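Long-range contact in L-lysine 6-monooxygenase involved in desferrioxamine biosynthesis (Erwinia amylovora CFBP1430, PDB 5O8P), which probably catalyses the FAD- and NADPH-dependent N-hydroxylation of cadaverine in desferrioxamine siderophore biosynthesis: residues 57-69 / 394-406. Residues are numbered along the deposited sequence; the frame is centred on the assembly and turned at random.
With FAD (flavin-adenine dinucleotide), chain C.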
ATOM      1  N   LEU B  57     -17.549  -3.397   3.083  1.00 46.19           N
ATOM      2  CA  LEU B  57     -18.130  -2.091   2.821  1.00 46.49           C
ATOM      3  C   LEU B  57     -17.123  -1.188   2.108  1.00 44.27           C
ATOM      4  O   LEU B  57     -15.898  -1.369   2.227  1.00 42.55           O
ATOM      5  CB  LEU B  57     -18.550  -1.409   4.122  1.00 50.34           C
ATOM      6  CG  LEU B  57     -19.572  -2.067   5.041  1.00 50.63           C
ATOM      7  CD1 LEU B  57     -19.640  -1.299   6.345  1.00 59.59           C
ATOM      8  CD2 LEU B  57     -20.927  -2.109   4.385  1.00 52.22           C
ATOM      9  N   GLN B  58     -17.648  -0.190   1.411  1.00 43.89           N
ATOM     10  CA  GLN B  58     -16.829   0.738   0.626  1.00 46.77           C
ATOM     11  C   GLN B  58     -16.514   2.006   1.410  1.00 44.26           C
ATOM     12  O   GLN B  58     -16.137   3.027   0.848  1.00 43.08           O
ATOM     13  CB  GLN B  58     -17.569   1.095  -0.669  1.00 51.82           C
ATOM     14  CG  GLN B  58     -17.916  -0.074  -1.576  1.00 58.52           C
ATOM     15  CD  GLN B  58     -16.744  -1.011  -1.798  1.00 63.10           C
ATOM     16  OE1 GLN B  58     -15.875  -0.762  -2.634  1.00 67.40           O
ATOM     17  NE2 GLN B  58     -16.694  -2.070  -1.007  1.00 57.21           N
ATOM     18  N   THR B  59     -16.615   1.902   2.731  1.00 47.69           N
ATOM     19  CA  THR B  59     -16.824   3.039   3.600  1.00 45.90           C
ATOM     20  C   THR B  59     -16.189   2.683   4.962  1.00 44.72           C
ATOM     21  O   THR B  59     -16.422   1.577   5.493  1.00 55.09           O
ATOM     22  CB  THR B  59     -18.351   3.322   3.654  1.00 46.41           C
ATOM     23  OG1 THR B  59     -18.569   4.719   3.540  1.00 44.95           O
ATOM     24  CG2 THR B  59     -19.074   2.732   4.908  1.00 49.18           C
ATOM     25  N   PRO B  60     -15.359   3.581   5.524  1.00 39.69           N
ATOM     26  CA  PRO B  60     -14.680   3.256   6.792  1.00 38.76           C
ATOM     27  C   PRO B  60     -15.659   3.065   7.940  1.00 41.03           C
ATOM     28  O   PRO B  60     -16.789   3.576   7.873  1.00 43.95           O
ATOM     29  CB  PRO B  60     -13.818   4.483   7.057  1.00 41.48           C
ATOM     30  CG  PRO B  60     -13.697   5.153   5.735  1.00 43.01           C
ATOM     31  CD  PRO B  60     -15.020   4.935   5.077  1.00 41.42           C
ATOM     32  N   PHE B  61     -15.238   2.339   8.973  1.00 40.03           N
ATOM     33  CA  PHE B  61     -16.163   1.942  10.047  1.00 38.58           C
ATOM     34  C   PHE B  61     -16.797   3.084  10.843  1.00 37.65           C
ATOM     35  O   PHE B  61     -17.835   2.881  11.438  1.00 47.78           O
ATOM     36  CB  PHE B  61     -15.532   0.926  11.004  1.00 36.75           C
ATOM     37  CG  PHE B  61     -14.389   1.464  11.822  1.00 38.17           C
ATOM     38  CD1 PHE B  61     -14.613   2.242  12.952  1.00 34.78           C
ATOM     39  CD2 PHE B  61     -13.070   1.157  11.479  1.00 39.92           C
ATOM     40  CE1 PHE B  61     -13.560   2.717  13.707  1.00 34.45           C
ATOM     41  CE2 PHE B  61     -12.014   1.625  12.236  1.00 37.10           C
ATOM     42  CZ  PHE B  61     -12.260   2.401  13.352  1.00 36.43           C
ATOM     43  N   MET B  62     -16.192   4.265  10.861  1.00 38.06           N
ATOM     44  CA  MET B  62     -16.806   5.452  11.472  1.00 38.50           C
ATOM     45  C   MET B  62     -18.136   5.819  10.824  1.00 36.79           C
ATOM     46  O   MET B  62     -18.934   6.522  11.425  1.00 40.79           O
ATOM     47  CB  MET B  62     -15.869   6.670  11.395  1.00 42.90           C
ATOM     48  CG  MET B  62     -14.581   6.529  12.194  1.00 45.10           C
ATOM     49  SD  MET B  62     -13.299   5.639  11.285  1.00 51.19           S
ATOM     50  CE  MET B  62     -12.658   6.949  10.231  1.00 51.30           C
ATOM     51  N   ALA B  63     -18.372   5.378   9.592  1.00 37.52           N
ATOM     52  CA  ALA B  63     -19.709   5.433   8.993  1.00 42.39           C
ATOM     53  C   ALA B  63     -20.482   4.173   9.389  1.00 44.21           C
ATOM     54  O   ALA B  63     -20.784   3.292   8.575  1.00 49.75           O
ATOM     55  CB  ALA B  63     -19.633   5.582   7.484  1.00 44.91           C
ATOM     56  N   ASP B  64     -20.775   4.125  10.679  1.00 42.23           N
ATOM     57  CA  ASP B  64     -21.616   3.131  11.294  1.00 41.23           C
ATOM     58  C   ASP B  64     -22.964   3.843  11.536  1.00 43.34           C
ATOM     59  O   ASP B  64     -23.303   4.765  10.801  1.00 42.87           O
ATOM     60  CB  ASP B  64     -20.940   2.592  12.575  1.00 40.52           C
ATOM     61  CG  ASP B  64     -20.707   3.672  13.659  1.00 39.06           C
ATOM     62  OD1 ASP B  64     -21.192   4.814  13.531  1.00 37.10           O
ATOM     63  OD2 ASP B  64     -20.020   3.374  14.656  1.00 39.31           O
ATOM     64  N   LEU B  65     -23.727   3.452  12.553  1.00 41.25           N
ATOM     65  CA  LEU B  65     -25.082   3.979  12.714  1.00 40.90           C
ATOM     66  C   LEU B  65     -25.124   5.367  13.362  1.00 40.44           C
ATOM     67  O   LEU B  65     -26.087   6.123  13.159  1.00 38.97           O
ATOM     68  CB  LEU B  65     -25.910   2.976  13.516  1.00 42.78           C
ATOM     69  CG  LEU B  65     -26.070   1.601  12.845  1.00 42.94           C
ATOM     70  CD1 LEU B  65     -26.457   0.519  13.842  1.00 43.59           C
ATOM     71  CD2 LEU B  65     -27.099   1.687  11.724  1.00 42.45           C
ATOM     72  N   VAL B  66     -24.057   5.703  14.094  1.00 37.74           N
ATOM     73  CA  VAL B  66     -24.053   6.810  15.062  1.00 35.80           C
ATOM     74  C   VAL B  66     -22.780   7.672  15.164  1.00 35.20           C
ATOM     75  O   VAL B  66     -22.886   8.876  15.412  1.00 34.95           O
ATOM     76  CB  VAL B  66     -24.363   6.279  16.481  1.00 37.16           C
ATOM     77  CG1 VAL B  66     -25.780   5.723  16.543  1.00 38.55           C
ATOM     78  CG2 VAL B  66     -23.372   5.214  16.923  1.00 35.77           C
ATOM     79  N   THR B  67     -21.596   7.074  14.994  1.00 34.71           N
ATOM     80  CA  THR B  67     -20.314   7.732  15.292  1.00 31.61           C
ATOM     81  C   THR B  67     -20.115   9.135  14.670  1.00 33.62           C
ATOM     82  O   THR B  67     -19.524   9.992  15.313  1.00 37.58           O
ATOM     83  CB  THR B  67     -19.110   6.805  14.962  1.00 30.51           C
ATOM     84  OG1 THR B  67     -19.125   5.647  15.802  1.00 32.30           O
ATOM     85  CG2 THR B  67     -17.791   7.478  15.204  1.00 34.38           C
ATOM     86  N   LEU B  68     -20.596   9.399  13.456  1.00 33.17           N
ATOM     87  CA  LEU B  68     -20.372  10.727  12.847  1.00 33.11           C
ATOM     88  C   LEU B  68     -21.256  11.813  13.436  1.00 33.14           C
ATOM     89  O   LEU B  68     -21.042  12.989  13.183  1.00 36.13           O
ATOM     90  CB  LEU B  68     -20.500  10.689  11.318  1.00 36.12           C
ATOM     91  CG  LEU B  68     -19.421   9.857  10.590  1.00 36.85           C
ATOM     92  CD1 LEU B  68     -19.625   9.866   9.090  1.00 37.44           C
ATOM     93  CD2 LEU B  68     -18.006  10.287  10.926  1.00 34.67           C
ATOM     94  N   ALA B  69     -22.273  11.412  14.184  1.00 36.25           N
ATOM     95  CA  ALA B  69     -23.079  12.337  14.969  1.00 37.88           C
ATOM     96  C   ALA B  69     -22.706  12.303  16.447  1.00 38.17           C
ATOM     97  O   ALA B  69     -22.791  13.332  17.116  1.00 40.99           O
ATOM     98  CB  ALA B  69     -24.548  11.993  14.808  1.00 41.85           C
ATOM     99  N   PRO B 394     -27.166   7.677  -1.300  1.00 46.27           N
ATOM    100  CA  PRO B 394     -27.029   6.299  -0.795  1.00 45.68           C
ATOM    101  C   PRO B 394     -25.827   6.025   0.138  1.00 46.15           C
ATOM    102  O   PRO B 394     -25.664   4.891   0.587  1.00 51.99           O
ATOM    103  CB  PRO B 394     -26.890   5.456  -2.082  1.00 48.85           C
ATOM    104  CG  PRO B 394     -26.866   6.400  -3.240  1.00 48.89           C
ATOM    105  CD  PRO B 394     -26.714   7.781  -2.701  1.00 50.37           C
ATOM    106  N   ASP B 395     -25.008   7.036   0.419  1.00 43.17           N
ATOM    107  CA  ASP B 395     -23.782   6.899   1.211  1.00 41.88           C
ATOM    108  C   ASP B 395     -24.141   6.686   2.683  1.00 38.79           C
ATOM    109  O   ASP B 395     -24.810   7.528   3.284  1.00 40.13           O
ATOM    110  CB  ASP B 395     -22.937   8.188   1.033  1.00 44.96           C
ATOM    111  CG  ASP B 395     -21.452   8.012   1.402  1.00 46.62           C
ATOM    112  OD1 ASP B 395     -21.109   7.169   2.246  1.00 52.77           O
ATOM    113  OD2 ASP B 395     -20.612   8.756   0.851  1.00 56.32           O
ATOM    114  N   LEU B 396     -23.701   5.568   3.257  1.00 38.92           N
ATOM    115  CA  LEU B 396     -23.760   5.362   4.712  1.00 41.84           C
ATOM    116  C   LEU B 396     -22.987   6.447   5.466  1.00 42.86           C
ATOM    117  O   LEU B 396     -23.337   6.786   6.600  1.00 48.01           O
ATOM    118  CB  LEU B 396     -23.217   3.984   5.110  1.00 43.78           C
ATOM    119  CG  LEU B 396     -24.008   2.748   4.678  1.00 46.23           C
ATOM    120  CD1 LEU B 396     -23.323   1.475   5.161  1.00 48.82           C
ATOM    121  CD2 LEU B 396     -25.443   2.807   5.173  1.00 43.44           C
ATOM    122  N   GLY B 397     -21.943   6.981   4.832  1.00 42.32           N
ATOM    123  CA  GLY B 397     -21.147   8.083   5.362  1.00 40.20           C
ATOM    124  C   GLY B 397     -21.873   9.388   5.603  1.00 39.71           C
ATOM    125  O   GLY B 397     -21.404  10.189   6.405  1.00 44.66           O
ATOM    126  N   MET B 398     -22.995   9.622   4.925  1.00 40.08           N
ATOM    127  CA  MET B 398     -23.808  10.820   5.186  1.00 46.13           C
ATOM    128  C   MET B 398     -25.158  10.515   5.842  1.00 45.78           C
ATOM    129  O   MET B 398     -26.078  11.340   5.809  1.00 40.75           O
ATOM    130  CB  MET B 398     -23.962  11.627   3.897  1.00 48.80           C
ATOM    131  CG  MET B 398     -22.636  12.198   3.423  1.00 53.06           C
ATOM    132  SD  MET B 398     -21.889  13.398   4.561  1.00 54.08           S
ATOM    133  CE  MET B 398     -22.819  14.899   4.169  1.00 52.92           C
ATOM    134  N   ALA B 399     -25.240   9.348   6.485  1.00 44.25           N
ATOM    135  CA  ALA B 399     -26.447   8.907   7.162  1.00 41.61           C
ATOM    136  C   ALA B 399     -26.614   9.678   8.451  1.00 39.59           C
ATOM    137  O   ALA B 399     -27.699  10.186   8.728  1.00 45.88           O
ATOM    138  CB  ALA B 399     -26.385   7.415   7.441  1.00 45.10           C
ATOM    139  N   CYS B 400     -25.545   9.771   9.240  1.00 36.50           N
ATOM    140  CA  CYS B 400     -25.568  10.587  10.468  1.00 36.17           C
ATOM    141  C   CYS B 400     -25.797  12.080  10.203  1.00 36.65           C
ATOM    142  O   CYS B 400     -26.496  12.721  10.983  1.00 31.02           O
ATOM    143  CB  CYS B 400     -24.293  10.418  11.274  1.00 36.80           C
ATOM    144  SG  CYS B 400     -24.234   8.900  12.218  1.00 42.06           S
ATOM    145  N   TYR B 401     -25.224  12.626   9.119  1.00 37.63           N
ATOM    146  CA  TYR B 401     -25.497  14.017   8.753  1.00 34.76           C
ATOM    147  C   TYR B 401     -27.009  14.201   8.572  1.00 33.28           C
ATOM    148  O   TYR B 401     -27.620  15.039   9.248  1.00 30.58           O
ATOM    149  CB  TYR B 401     -24.740  14.484   7.480  1.00 34.38           C
ATOM    150  CG  TYR B 401     -25.175  15.871   7.029  1.00 31.90           C
ATOM    151  CD1 TYR B 401     -24.780  17.008   7.733  1.00 31.68           C
ATOM    152  CD2 TYR B 401     -26.032  16.047   5.936  1.00 32.12           C
ATOM    153  CE1 TYR B 401     -25.231  18.272   7.374  1.00 33.29           C
ATOM    154  CE2 TYR B 401     -26.460  17.313   5.546  1.00 33.62           C
ATOM    155  CZ  TYR B 401     -26.050  18.426   6.278  1.00 33.90           C
ATOM    156  OH  TYR B 401     -26.449  19.705   5.957  1.00 33.82           O
ATOM    157  N   ARG B 402     -27.601  13.399   7.686  1.00 31.30           N
ATOM    158  CA  ARG B 402     -29.028  13.534   7.367  1.00 34.82           C
ATOM    159  C   ARG B 402     -29.906  13.304   8.616  1.00 33.69           C
ATOM    160  O   ARG B 402     -30.782  14.120   8.930  1.00 31.06           O
ATOM    161  CB  ARG B 402     -29.438  12.592   6.220  1.00 36.14           C
ATOM    162  CG  ARG B 402     -30.811  12.884   5.614  1.00 36.85           C
ATOM    163  CD  ARG B 402     -31.222  11.953   4.486  1.00 38.29           C
ATOM    164  NE  ARG B 402     -30.729  10.590   4.696  1.00 42.92           N
ATOM    165  CZ  ARG B 402     -30.002   9.870   3.842  1.00 47.72           C
ATOM    166  NH1 ARG B 402     -29.707  10.307   2.618  1.00 49.86           N
ATOM    167  NH2 ARG B 402     -29.606   8.653   4.202  1.00 52.96           N
ATOM    168  N   ASN B 403     -29.625  12.230   9.347  1.00 32.52           N
ATOM    169  CA  ASN B 403     -30.328  11.949  10.599  1.00 33.78           C
ATOM    170  C   ASN B 403     -30.235  13.104  11.606  1.00 37.53           C
ATOM    171  O   ASN B 403     -31.216  13.423  12.291  1.00 38.77           O
ATOM    172  CB  ASN B 403     -29.816  10.638  11.231  1.00 32.22           C
ATOM    173  CG  ASN B 403     -30.287   9.399  10.483  1.00 31.03           C
ATOM    174  OD1 ASN B 403     -31.400   9.362   9.971  1.00 27.35           O
ATOM    175  ND2 ASN B 403     -29.441   8.377  10.426  1.00 32.83           N
ATOM    176  N   SER B 404     -29.071  13.748  11.671  1.00 41.26           N
ATOM    177  CA  SER B 404     -28.886  14.896  12.557  1.00 39.68           C
ATOM    178  C   SER B 404     -29.724  16.113  12.187  1.00 37.46           C
ATOM    179  O   SER B 404     -30.123  16.854  13.101  1.00 39.39           O
ATOM    180  CB  SER B 404     -27.415  15.290  12.643  1.00 39.95           C
ATOM    181  OG  SER B 404     -26.695  14.295  13.334  1.00 40.23           O
ATOM    182  N   VAL B 405     -29.986  16.327  10.890  1.00 35.27           N
ATOM    183  CA  VAL B 405     -30.833  17.473  10.472  1.00 38.42           C
ATOM    184  C   VAL B 405     -32.312  17.097  10.593  1.00 40.02           C
ATOM    185  O   VAL B 405     -33.160  17.962  10.824  1.00 42.06           O
ATOM    186  CB  VAL B 405     -30.490  18.103   9.063  1.00 37.28           C
ATOM    187  CG1 VAL B 405     -29.045  17.847   8.634  1.00 38.47           C
ATOM    188  CG2 VAL B 405     -31.443  17.669   7.963  1.00 36.12           C
ATOM    189  N   LEU B 406     -32.621  15.814  10.415  1.00 40.92           N
ATOM    190  CA  LEU B 406     -33.963  15.334  10.664  1.00 39.05           C
ATOM    191  C   LEU B 406     -34.293  15.553  12.117  1.00 37.71           C
ATOM    192  O   LEU B 406     -35.348  16.108  12.424  1.00 40.68           O
ATOM    193  CB  LEU B 406     -34.105  13.854  10.317  1.00 41.34           C
ATOM    194  CG  LEU B 406     -34.056  13.466   8.846  1.00 39.72           C
ATOM    195  CD1 LEU B 406     -34.198  11.954   8.745  1.00 40.90           C
ATOM    196  CD2 LEU B 406     -35.116  14.186   8.046  1.00 40.09           C
TER
HETATM  197  PA  FAD C 501     -33.179  -0.839   2.846  1.00 81.94           P
HETATM  198  O1A FAD C 501     -32.434  -2.135   3.105  1.00 74.09           O
HETATM  199  O2A FAD C 501     -33.829  -0.616   1.501  1.00 70.04           O
HETATM  200  O5B FAD C 501     -34.289  -0.745   4.016  1.00 89.76           O
HETATM  201  C5B FAD C 501     -35.682  -0.621   3.749  1.00 93.35           C
HETATM  202  C4B FAD C 501     -36.549  -1.417   4.717  1.00 92.51           C
HETATM  203  O4B FAD C 501     -37.893  -0.912   4.673  1.00 91.14           O
HETATM  204  C3B FAD C 501     -36.634  -2.894   4.349  1.00 92.41           C
HETATM  205  O3B FAD C 501     -36.416  -3.678   5.530  1.00 71.22           O
HETATM  206  C2B FAD C 501     -38.028  -3.062   3.746  1.00 93.74           C
HETATM  207  O2B FAD C 501     -38.612  -4.350   3.966  1.00102.75           O
HETATM  208  C1B FAD C 501     -38.818  -1.989   4.471  1.00 89.91           C
HETATM  209  N9A FAD C 501     -40.087  -1.557   3.824  1.00 89.25           N
HETATM  210  C8A FAD C 501     -40.299  -1.160   2.551  1.00 89.69           C
HETATM  211  N7A FAD C 501     -41.611  -0.842   2.365  1.00 85.07           N
HETATM  212  C5A FAD C 501     -42.255  -1.035   3.536  1.00 83.69           C
HETATM  213  C6A FAD C 501     -43.644  -0.900   4.056  1.00 80.99           C
HETATM  214  N6A FAD C 501     -44.654  -0.476   3.258  1.00 86.95           N
HETATM  215  N1A FAD C 501     -43.873  -1.210   5.360  1.00 75.99           N
HETATM  216  C2A FAD C 501     -42.888  -1.637   6.179  1.00 77.16           C
HETATM  217  N3A FAD C 501     -41.613  -1.788   5.769  1.00 71.15           N
HETATM  218  C4A FAD C 501     -41.241  -1.506   4.491  1.00 82.70           C
HETATM  219  N1  FAD C 501     -23.577   2.061   0.687  1.00100.83           N
HETATM  220  C2  FAD C 501     -22.462   2.400   1.386  1.00100.06           C
HETATM  221  O2  FAD C 501     -22.340   3.587   1.763  1.00 91.22           O
HETATM  222  N3  FAD C 501     -21.497   1.502   1.690  1.00100.91           N
HETATM  223  C4  FAD C 501     -21.579   0.214   1.310  1.00 95.54           C
HETATM  224  O4  FAD C 501     -20.674  -0.593   1.597  1.00 90.37           O
HETATM  225  C4X FAD C 501     -22.767  -0.237   0.542  1.00 93.34           C
HETATM  226  N5  FAD C 501     -22.911  -1.517   0.135  1.00 83.55           N
HETATM  227  C5X FAD C 501     -24.006  -1.894  -0.567  1.00 95.47           C
HETATM  228  C6  FAD C 501     -24.099  -3.226  -0.963  1.00103.36           C
HETATM  229  C7  FAD C 501     -25.196  -3.689  -1.686  1.00104.55           C
HETATM  230  C7M FAD C 501     -25.272  -5.137  -2.106  1.00 95.80           C
HETATM  231  C8  FAD C 501     -26.286  -2.734  -2.039  1.00103.41           C
HETATM  232  C8M FAD C 501     -27.481  -3.208  -2.821  1.00 98.10           C
HETATM  233  C9  FAD C 501     -26.200  -1.396  -1.651  1.00105.69           C
HETATM  234  C9A FAD C 501     -25.099  -0.915  -0.919  1.00105.54           C
HETATM  235  N10 FAD C 501     -24.968   0.450  -0.492  1.00112.87           N
HETATM  236  C10 FAD C 501     -23.797   0.798   0.237  1.00101.91           C
HETATM  237  C1' FAD C 501     -25.979   1.507  -0.767  1.00113.15           C
HETATM  238  C2' FAD C 501     -26.981   1.691   0.397  1.00109.04           C
HETATM  239  O2' FAD C 501     -26.283   1.752   1.658  1.00 95.16           O
HETATM  240  C3' FAD C 501     -28.067   0.600   0.463  1.00102.86           C
HETATM  241  O3' FAD C 501     -28.846   0.594  -0.744  1.00101.10           O
HETATM  242  C4' FAD C 501     -29.018   0.758   1.656  1.00 97.60           C
HETATM  243  O4' FAD C 501     -29.564  -0.520   2.003  1.00 78.97           O
HETATM  244  C5' FAD C 501     -30.168   1.721   1.374  1.00 99.50           C
HETATM  245  O5' FAD C 501     -30.672   2.221   2.615  1.00 99.51           O
HETATM  246  P   FAD C 501     -32.197   1.971   3.033  1.00 83.70           P
HETATM  247  O1P FAD C 501     -32.403   2.552   4.417  1.00 76.54           O
HETATM  248  O2P FAD C 501     -32.983   2.504   1.868  1.00 68.07           O
HETATM  249  O3P FAD C 501     -32.104   0.349   3.136  1.00 95.50           O
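In the FAD pocket, L57 and L396 both lie over one face of the flavin's pyrimidine end, L57 near O4 and L396 near N3 and O2, with CD2 of L57 4.4 Å from CD1 of L396. Each segment gives the ring one backbone N-H: Q58 N donates to FAD O4 at 3.1 Å, and L396 N donates to FAD O2 at 2.8 Å in a nearly straight bond (170°). With its CG anti to the carbonyl carbon (chi1 -67°), L396 lays CB and CG against O2 and reaches N3 with CD1, so one residue both bonds and packs the flavin. The turn that presents this N-H is braced by an Asx turn, in which G397 N binds D395 OD1, approaching from above the carboxylate plane.

Beyond the flavin no hydrogen bond joins the segments, and close packing of small residues takes over. A63 sets CB against the bare backbone of G397, 3.6 Å from its CA. One helical turn on, C400 pushes SG into the bend at 64-67, where it meets the carbonyl oxygens of L65 and V66, while its CB touches L68 CB and A69 CB. That bend is shaped by D64: OD1 takes V66 N from above the carboxylate plane and T67 N on its syn lone pair, and OD2 accepts from T67 OG1. Farther along, S404 OG, tied back to C400 O, touches A69 CB. From a second subunit, K82 bonds L68 O and Y91 packs on A63, bringing the loop to a subunit interface. Two chain stretches more than 300 residues apart thus close round one cofactor edge, and helix 399-410 starts three residues after the L396 N-H that binds O2, consistent with the Rossmann-type FAD domain of the lysine/ornithine N-hydroxylase family.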